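Local coordinates for protein putative NADPH:quinone reductase (Bacillus thuringiensis, PDB 3GMS) that is a putative NADPH:quinone reductase of the medium-chain dehydrogenase type that probably uses NADPH to reduce quinone-like substrates, at residues H4-Q9 / V22-I27; I8-F13 / I50-A55. All blocks are in the same frame, centred on the assembly; numbering follows the deposited sequence.

Contact 1 of 2, residues H4-Q9 / V22-I27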
ATOM      1  N   HIS A   4      21.201  18.227  13.530  1.00 36.52           N
ATOM      2  CA  HIS A   4      20.303  18.650  12.467  1.00 35.98           C
ATOM      3  C   HIS A   4      19.978  17.423  11.611  1.00 34.04           C
ATOM      4  O   HIS A   4      20.744  16.482  11.558  1.00 33.09           O
ATOM      5  CB  HIS A   4      20.945  19.737  11.603  1.00 36.52           C
ATOM      6  CG  HIS A   4      20.926  21.093  12.239  1.00 41.36           C
ATOM      7  ND1 HIS A   4      21.803  21.460  13.243  1.00 44.24           N
ATOM      8  CD2 HIS A   4      20.121  22.164  12.030  1.00 43.15           C
ATOM      9  CE1 HIS A   4      21.546  22.703  13.614  1.00 44.31           C
ATOM     10  NE2 HIS A   4      20.527  23.149  12.900  1.00 44.67           N
ATOM     11  N   GLY A   5      18.834  17.453  10.950  1.00 32.79           N
ATOM     12  CA  GLY A   5      18.402  16.319  10.144  1.00 30.32           C
ATOM     13  C   GLY A   5      17.915  16.805   8.806  1.00 29.37           C
ATOM     14  O   GLY A   5      17.256  17.849   8.701  1.00 29.68           O
ATOM     15  N   LYS A   6      18.218  16.037   7.776  1.00 28.26           N
ATOM     16  CA  LYS A   6      17.765  16.389   6.454  1.00 26.88           C
ATOM     17  C   LYS A   6      16.307  15.930   6.307  1.00 26.07           C
ATOM     18  O   LYS A   6      15.895  14.951   6.944  1.00 24.08           O
ATOM     19  CB  LYS A   6      18.633  15.678   5.420  1.00 27.81           C
ATOM     20  CG  LYS A   6      18.402  16.161   3.998  1.00 29.82           C
ATOM     21  CD  LYS A   6      19.256  15.370   2.997  1.00 35.15           C
ATOM     22  CE  LYS A   6      20.749  15.428   3.347  1.00 38.22           C
ATOM     23  NZ  LYS A   6      21.545  15.288   2.099  1.00 42.53           N
ATOM     24  N   LEU A   7      15.552  16.600   5.448  1.00 23.99           N
ATOM     25  CA  LEU A   7      14.142  16.218   5.233  1.00 24.77           C
ATOM     26  C   LEU A   7      13.695  16.665   3.879  1.00 24.15           C
ATOM     27  O   LEU A   7      14.213  17.651   3.362  1.00 25.96           O
ATOM     28  CB  LEU A   7      13.216  16.862   6.257  1.00 25.05           C
ATOM     29  CG  LEU A   7      13.002  18.382   6.243  1.00 27.16           C
ATOM     30  CD1 LEU A   7      11.570  18.773   6.652  1.00 29.16           C
ATOM     31  CD2 LEU A   7      13.983  19.009   7.203  1.00 27.53           C
ATOM     32  N   ILE A   8      12.735  15.937   3.305  1.00 23.14           N
ATOM     33  CA  ILE A   8      12.045  16.399   2.106  1.00 22.90           C
ATOM     34  C   ILE A   8      10.702  16.977   2.555  1.00 23.27           C
ATOM     35  O   ILE A   8       9.976  16.334   3.313  1.00 23.66           O
ATOM     36  CB  ILE A   8      11.776  15.231   1.105  1.00 21.53           C
ATOM     37  CG1 ILE A   8      13.074  14.492   0.751  1.00 24.09           C
ATOM     38  CG2 ILE A   8      11.069  15.747  -0.123  1.00 22.29           C
ATOM     39  CD1 ILE A   8      14.194  15.391   0.242  1.00 24.49           C
ATOM     40  N   GLN A   9      10.374  18.180   2.080  1.00 23.51           N
ATOM     41  CA  GLN A   9       9.187  18.912   2.482  1.00 25.67           C
ATOM     42  C   GLN A   9       8.563  19.580   1.256  1.00 25.87           C
ATOM     43  O   GLN A   9       9.289  19.873   0.296  1.00 25.71           O
ATOM     44  CB  GLN A   9       9.646  20.004   3.471  1.00 27.11           C
ATOM     45  CG  GLN A   9       8.579  20.716   4.153  1.00 31.73           C
ATOM     46  CD  GLN A   9       8.945  21.068   5.588  1.00 31.22           C
ATOM     47  OE1 GLN A   9       8.394  20.497   6.516  1.00 36.51           O
ATOM     48  NE2 GLN A   9       9.849  22.024   5.770  1.00 33.33           N
ATOM     49  N   VAL A  22      14.499  19.907  -0.738  1.00 29.45           N
ATOM     50  CA  VAL A  22      15.414  19.274   0.195  1.00 30.42           C
ATOM     51  C   VAL A  22      15.830  20.317   1.231  1.00 30.40           C
ATOM     52  O   VAL A  22      16.346  21.377   0.846  1.00 30.80           O
ATOM     53  CB  VAL A  22      16.672  18.734  -0.532  1.00 30.63           C
ATOM     54  CG1 VAL A  22      17.635  18.137   0.464  1.00 32.38           C
ATOM     55  CG2 VAL A  22      16.290  17.746  -1.632  1.00 30.64           C
ATOM     56  N   GLU A  23      15.609  20.043   2.525  1.00 29.12           N
ATOM     57  CA  GLU A  23      15.829  21.025   3.580  1.00 30.28           C
ATOM     58  C   GLU A  23      16.462  20.375   4.809  1.00 29.92           C
ATOM     59  O   GLU A  23      16.649  19.168   4.844  1.00 28.38           O
ATOM     60  CB  GLU A  23      14.496  21.708   3.991  1.00 31.02           C
ATOM     61  CG  GLU A  23      13.767  22.485   2.859  1.00 34.68           C
ATOM     62  CD  GLU A  23      12.379  22.991   3.261  1.00 37.58           C
ATOM     63  OE1 GLU A  23      12.056  22.985   4.460  1.00 43.80           O
ATOM     64  OE2 GLU A  23      11.596  23.388   2.384  1.00 40.65           O
ATOM     65  N   TYR A  24      16.788  21.183   5.822  1.00 31.12           N
ATOM     66  CA  TYR A  24      17.384  20.699   7.047  1.00 31.83           C
ATOM     67  C   TYR A  24      16.636  21.309   8.208  1.00 32.03           C
ATOM     68  O   TYR A  24      16.116  22.419   8.101  1.00 32.03           O
ATOM     69  CB  TYR A  24      18.850  21.120   7.154  1.00 32.92           C
ATOM     70  CG  TYR A  24      19.755  20.470   6.143  1.00 35.70           C
ATOM     71  CD1 TYR A  24      20.378  19.248   6.429  1.00 37.93           C
ATOM     72  CD2 TYR A  24      19.980  21.068   4.900  1.00 38.64           C
ATOM     73  CE1 TYR A  24      21.199  18.639   5.513  1.00 40.63           C
ATOM     74  CE2 TYR A  24      20.796  20.463   3.961  1.00 41.20           C
ATOM     75  CZ  TYR A  24      21.405  19.249   4.279  1.00 42.25           C
ATOM     76  OH  TYR A  24      22.223  18.637   3.370  1.00 44.80           O
ATOM     77  N   LYS A  25      16.549  20.580   9.309  1.00 32.54           N
ATOM     78  CA  LYS A  25      15.864  21.095  10.491  1.00 32.72           C
ATOM     79  C   LYS A  25      16.662  20.771  11.726  1.00 33.52           C
ATOM     80  O   LYS A  25      17.362  19.756  11.775  1.00 32.69           O
ATOM     81  CB  LYS A  25      14.455  20.501  10.638  1.00 33.13           C
ATOM     82  CG  LYS A  25      14.414  19.012  11.086  1.00 34.55           C
ATOM     83  CD  LYS A  25      13.012  18.396  10.969  1.00 34.52           C
ATOM     84  CE  LYS A  25      12.907  17.032  11.697  1.00 35.35           C
ATOM     85  NZ  LYS A  25      11.607  16.371  11.352  1.00 34.73           N
ATOM     86  N   ASN A  26      16.540  21.624  12.738  1.00 33.05           N
ATOM     87  CA  ASN A  26      17.080  21.267  14.030  1.00 33.65           C
ATOM     88  C   ASN A  26      16.274  20.161  14.705  1.00 33.33           C
ATOM     89  O   ASN A  26      15.073  20.141  14.599  1.00 32.98           O
ATOM     90  CB  ASN A  26      17.167  22.495  14.938  1.00 34.55           C
ATOM     91  CG  ASN A  26      18.067  22.247  16.105  1.00 37.22           C
ATOM     92  OD1 ASN A  26      17.618  22.194  17.252  1.00 41.31           O
ATOM     93  ND2 ASN A  26      19.336  22.002  15.818  1.00 38.16           N
ATOM     94  N   ILE A  27      16.943  19.252  15.406  1.00 33.39           N
ATOM     95  CA  ILE A  27      16.278  18.113  16.035  1.00 33.90           C
ATOM     96  C   ILE A  27      15.823  18.470  17.444  1.00 34.36           C
ATOM     97  O   ILE A  27      16.657  18.791  18.275  1.00 33.96           O
ATOM     98  CB  ILE A  27      17.193  16.895  16.077  1.00 32.96           C
ATOM     99  CG1 ILE A  27      17.593  16.487  14.640  1.00 34.21           C
ATOM    100  CG2 ILE A  27      16.522  15.737  16.825  1.00 35.61           C
ATOM    101  CD1 ILE A  27      16.414  16.258  13.731  1.00 32.58           C
TER
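G5 and K25, like L7 and E23, pair as hydrogen-bonded partners of two antiparallel strands, 4-9 and 22-26, whose axes approach to 4.6 Å with N-to-C directions 141° apart. The four bonds, G5 N to K25 O, K25 N to G5 O, L7 N to E23 O and E23 N to L7 O, all measure 2.9 Å. The non-hydrogen-bonded pairs H4-N26, K6-Y24 and I8-V22 put their side chains on one face of the ribbon. There the long aliphatic chain of K6 lies beside the Y24 ring, both pointing the same way; a bend at chi3 (-56°) brings K6 CE to 3.5 Å from Y24 OH. I8 CD1 meets V22 CG2 at 3.7 Å, branched residues suited to extended backbone. At the other end, N26 ND2 stands above a face of the H4 imidazole, toward its rim and 3.2 Å from H4 CE1, while H4 ND1 bonds S2 O.

Such a two-stranded antiparallel ribbon, joined through the short helix 16-19, begins what is probably the catalytic domain, as in other medium-chain dehydrogenases and reductases. On its other side lie L7, E23 and K25. L7 CD2 rests against K25, 3.8 Å from K25 CB; the extended lysine then carries NZ on to Q100 OE1. G5, lacking a side chain, leaves room for I27 CD1, which comes to 3.9 Å from G5 N. Beyond L7, the Q9 amide crosses the E23 carboxylate with their planes 68° apart. Q9 NE2 donates to E23 OE1 at 2.7 Å in a bent bond, reaching the oxygen from its syn side but out of the carboxylate plane. The other oxygen, E23 OE2, accepts from Q21 NE2 and H11 NE2, so three donors grip one carboxylate; its negative charge would favour a protonated H11.

Contact 2 of 2, residues I8-F13 / I50-A55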
ATOM      1  N   ILE A   8      12.735  15.937   3.305  1.00 23.14           N
ATOM      2  CA  ILE A   8      12.045  16.399   2.106  1.00 22.90           C
ATOM      3  C   ILE A   8      10.702  16.977   2.555  1.00 23.27           C
ATOM      4  O   ILE A   8       9.976  16.334   3.313  1.00 23.66           O
ATOM      5  CB  ILE A   8      11.776  15.231   1.105  1.00 21.53           C
ATOM      6  CG1 ILE A   8      13.074  14.492   0.751  1.00 24.09           C
ATOM      7  CG2 ILE A   8      11.069  15.747  -0.123  1.00 22.29           C
ATOM      8  CD1 ILE A   8      14.194  15.391   0.242  1.00 24.49           C
ATOM      9  N   GLN A   9      10.374  18.180   2.080  1.00 23.51           N
ATOM     10  CA  GLN A   9       9.187  18.912   2.482  1.00 25.67           C
ATOM     11  C   GLN A   9       8.563  19.580   1.256  1.00 25.87           C
ATOM     12  O   GLN A   9       9.289  19.873   0.296  1.00 25.71           O
ATOM     13  CB  GLN A   9       9.646  20.004   3.471  1.00 27.11           C
ATOM     14  CG  GLN A   9       8.579  20.716   4.153  1.00 31.73           C
ATOM     15  CD  GLN A   9       8.945  21.068   5.588  1.00 31.22           C
ATOM     16  OE1 GLN A   9       8.394  20.497   6.516  1.00 36.51           O
ATOM     17  NE2 GLN A   9       9.849  22.024   5.770  1.00 33.33           N
ATOM     18  N   PHE A  10       7.244  19.776   1.271  1.00 25.88           N
ATOM     19  CA  PHE A  10       6.565  20.671   0.329  1.00 26.64           C
ATOM     20  C   PHE A  10       5.738  21.662   1.115  1.00 27.86           C
ATOM     21  O   PHE A  10       5.132  21.315   2.126  1.00 27.23           O
ATOM     22  CB  PHE A  10       5.677  19.947  -0.697  1.00 26.56           C
ATOM     23  CG  PHE A  10       4.658  18.994  -0.088  1.00 28.28           C
ATOM     24  CD1 PHE A  10       3.318  19.336  -0.040  1.00 28.37           C
ATOM     25  CD2 PHE A  10       5.055  17.737   0.388  1.00 26.63           C
ATOM     26  CE1 PHE A  10       2.370  18.462   0.514  1.00 26.80           C
ATOM     27  CE2 PHE A  10       4.123  16.857   0.949  1.00 27.90           C
ATOM     28  CZ  PHE A  10       2.782  17.209   0.997  1.00 25.21           C
ATOM     29  N   HIS A  11       5.729  22.893   0.627  1.00 27.75           N
ATOM     30  CA  HIS A  11       5.054  24.009   1.316  1.00 28.70           C
ATOM     31  C   HIS A  11       3.741  24.358   0.632  1.00 27.52           C
ATOM     32  O   HIS A  11       2.916  25.044   1.218  1.00 28.75           O
ATOM     33  CB  HIS A  11       5.971  25.230   1.380  1.00 28.86           C
ATOM     34  CG  HIS A  11       7.230  24.996   2.145  1.00 29.31           C
ATOM     35  ND1 HIS A  11       7.407  25.422   3.443  1.00 29.96           N
ATOM     36  CD2 HIS A  11       8.379  24.375   1.792  1.00 30.13           C
ATOM     37  CE1 HIS A  11       8.605  25.061   3.861  1.00 30.85           C
ATOM     38  NE2 HIS A  11       9.220  24.434   2.874  1.00 30.89           N
ATOM     39  N   LYS A  12       3.549  23.857  -0.588  1.00 27.15           N
ATOM     40  CA  LYS A  12       2.294  23.988  -1.298  1.00 27.78           C
ATOM     41  C   LYS A  12       1.988  22.658  -1.968  1.00 28.05           C
ATOM     42  O   LYS A  12       2.911  21.864  -2.245  1.00 27.63           O
ATOM     43  CB  LYS A  12       2.389  25.079  -2.399  1.00 27.20           C
ATOM     44  CG  LYS A  12       2.812  26.446  -1.915  1.00 28.01           C
ATOM     45  CD  LYS A  12       2.517  27.435  -3.057  1.00 30.26           C
ATOM     46  CE  LYS A  12       2.760  28.877  -2.626  1.00 27.78           C
ATOM     47  NZ  LYS A  12       4.216  29.202  -2.518  1.00 25.39           N
ATOM     48  N   PHE A  13       0.710  22.404  -2.228  1.00 27.52           N
ATOM     49  CA  PHE A  13       0.338  21.253  -3.030  1.00 28.32           C
ATOM     50  C   PHE A  13       0.644  21.566  -4.494  1.00 29.25           C
ATOM     51  O   PHE A  13       0.682  22.739  -4.891  1.00 29.75           O
ATOM     52  CB  PHE A  13      -1.151  20.911  -2.863  1.00 27.33           C
ATOM     53  CG  PHE A  13      -1.556  20.561  -1.447  1.00 28.88           C
ATOM     54  CD1 PHE A  13      -0.994  19.463  -0.780  1.00 28.46           C
ATOM     55  CD2 PHE A  13      -2.550  21.312  -0.796  1.00 31.14           C
ATOM     56  CE1 PHE A  13      -1.391  19.133   0.533  1.00 27.27           C
ATOM     57  CE2 PHE A  13      -2.959  20.991   0.515  1.00 32.92           C
ATOM     58  CZ  PHE A  13      -2.382  19.893   1.173  1.00 31.18           C
ATOM     59  N   ILE A  50       0.017  11.071  -3.885  1.00 24.34           N
ATOM     60  CA  ILE A  50      -1.337  11.636  -3.873  1.00 26.25           C
ATOM     61  C   ILE A  50      -1.490  12.833  -2.896  1.00 26.21           C
ATOM     62  O   ILE A  50      -2.026  13.887  -3.286  1.00 26.21           O
ATOM     63  CB  ILE A  50      -2.400  10.521  -3.613  1.00 26.07           C
ATOM     64  CG1 ILE A  50      -2.363   9.495  -4.752  1.00 28.46           C
ATOM     65  CG2 ILE A  50      -3.822  11.143  -3.468  1.00 30.19           C
ATOM     66  CD1 ILE A  50      -3.368   8.337  -4.591  1.00 33.57           C
ATOM     67  N   PRO A  51      -1.000  12.712  -1.639  1.00 26.56           N
ATOM     68  CA  PRO A  51      -1.175  13.888  -0.782  1.00 26.74           C
ATOM     69  C   PRO A  51      -0.438  15.142  -1.268  1.00 27.43           C
ATOM     70  O   PRO A  51      -0.873  16.264  -0.962  1.00 26.77           O
ATOM     71  CB  PRO A  51      -0.583  13.469   0.569  1.00 27.09           C
ATOM     72  CG  PRO A  51      -0.281  11.988   0.463  1.00 27.72           C
ATOM     73  CD  PRO A  51      -0.613  11.498  -0.897  1.00 26.76           C
ATOM     74  N   ILE A  52       0.672  14.958  -1.991  1.00 27.26           N
ATOM     75  CA  ILE A  52       1.462  16.080  -2.442  1.00 28.34           C
ATOM     76  C   ILE A  52       0.598  16.900  -3.398  1.00 29.49           C
ATOM     77  O   ILE A  52       0.671  18.110  -3.387  1.00 30.75           O
ATOM     78  CB  ILE A  52       2.766  15.653  -3.145  1.00 28.11           C
ATOM     79  CG1 ILE A  52       3.596  14.760  -2.201  1.00 26.83           C
ATOM     80  CG2 ILE A  52       3.581  16.888  -3.559  1.00 28.36           C
ATOM     81  CD1 ILE A  52       4.802  14.093  -2.886  1.00 26.22           C
ATOM     82  N   THR A  53      -0.205  16.230  -4.219  1.00 30.41           N
ATOM     83  CA  THR A  53      -1.004  16.897  -5.237  1.00 31.49           C
ATOM     84  C   THR A  53      -2.166  17.751  -4.722  1.00 33.12           C
ATOM     85  O   THR A  53      -2.766  18.488  -5.511  1.00 33.30           O
ATOM     86  CB  THR A  53      -1.640  15.898  -6.191  1.00 31.90           C
ATOM     87  OG1 THR A  53      -2.610  15.128  -5.465  1.00 31.79           O
ATOM     88  CG2 THR A  53      -0.591  15.016  -6.823  1.00 32.15           C
ATOM     89  N   GLY A  54      -2.488  17.656  -3.433  1.00 33.39           N
ATOM     90  CA  GLY A  54      -3.578  18.431  -2.856  1.00 35.96           C
ATOM     91  C   GLY A  54      -4.928  17.757  -2.846  1.00 37.76           C
ATOM     92  O   GLY A  54      -5.895  18.349  -2.356  1.00 38.40           O
ATOM     93  N   ALA A  55      -5.016  16.541  -3.384  1.00 39.43           N
ATOM     94  CA  ALA A  55      -6.263  15.741  -3.317  1.00 42.06           C
ATOM     95  C   ALA A  55      -6.910  15.681  -1.909  1.00 43.63           C
ATOM     96  O   ALA A  55      -8.130  15.558  -1.809  1.00 43.92           O
ATOM     97  CB  ALA A  55      -6.038  14.334  -3.861  1.00 42.06           C
TER
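The ring of F10 takes I52 over one face, with I52 CG2 4.1 Å above the plane at its centre and I52 CA on that same face, a CH-pi contact; F13 CE1 meets the F10 edge in plane. The F13 ring carries G54 CA over a face, offset toward the rim and 3.3 Å from F13 CG, while I52 O lies at its edge in the ring plane. P51 O also reaches this ring, 3.2 Å from F13 CD1.

F10 CG sits between the backbone N and the carbonyl carbon (chi1 53°), and the ring reaches across to I52, whose CG1 branch touches F10 CE2 at 3.8 Å. The beta-branched isoleucine thus offers CA and both branches to one flat phenylalanine. Closer to the backbone, F13 CA makes a CA-H...O contact of 3.2 Å with I52 O. Glycine suits its place at G54 twice over: the positive phi of G54, 92°, is easily adopted without a side chain, and its bare CA can settle on the F13 ring.

Residues 50-53 have helical backbone angles, and the turn they make is tied internally. T53 OG1 donates to a lone pair of I50 O at 2.6 Å, and G54 N bonds P51 O, so the carbonyl beside the F13 ring has a polar partner as well. I52 also meets P16 and V19 of helix 16-19, the latter also touching F10. No hydrogen bond joins the segments themselves, though I52 and G14 are linked through their backbones. F10, on strand 4-10, and F13, in the loop after it, thus pack the N-terminal ribbon against a turn of the GroES-like, probably catalytic domain, as in medium-chain dehydrogenases and reductases.

Contacts 1 and 2 both start from strand 4-10 and share I8 and Q9, with their centres about 16 Å apart on the same side of the chain's centre. Along the chain, strand 4-10 comes first, then helix 16-19 and strand 20-26, and later the turn at 50-55. Contact 1 unites the two strands of the ribbon; contact 2 carries the end of the first strand onto the loop between helix 46-49 and strand 71-77. H11 and E23 bridge the two contacts. Together they hold the two strands to each other and the first of them to the turn at 50-55, so that sequence-distant pieces of the N-terminal part of the chain form one packed unit.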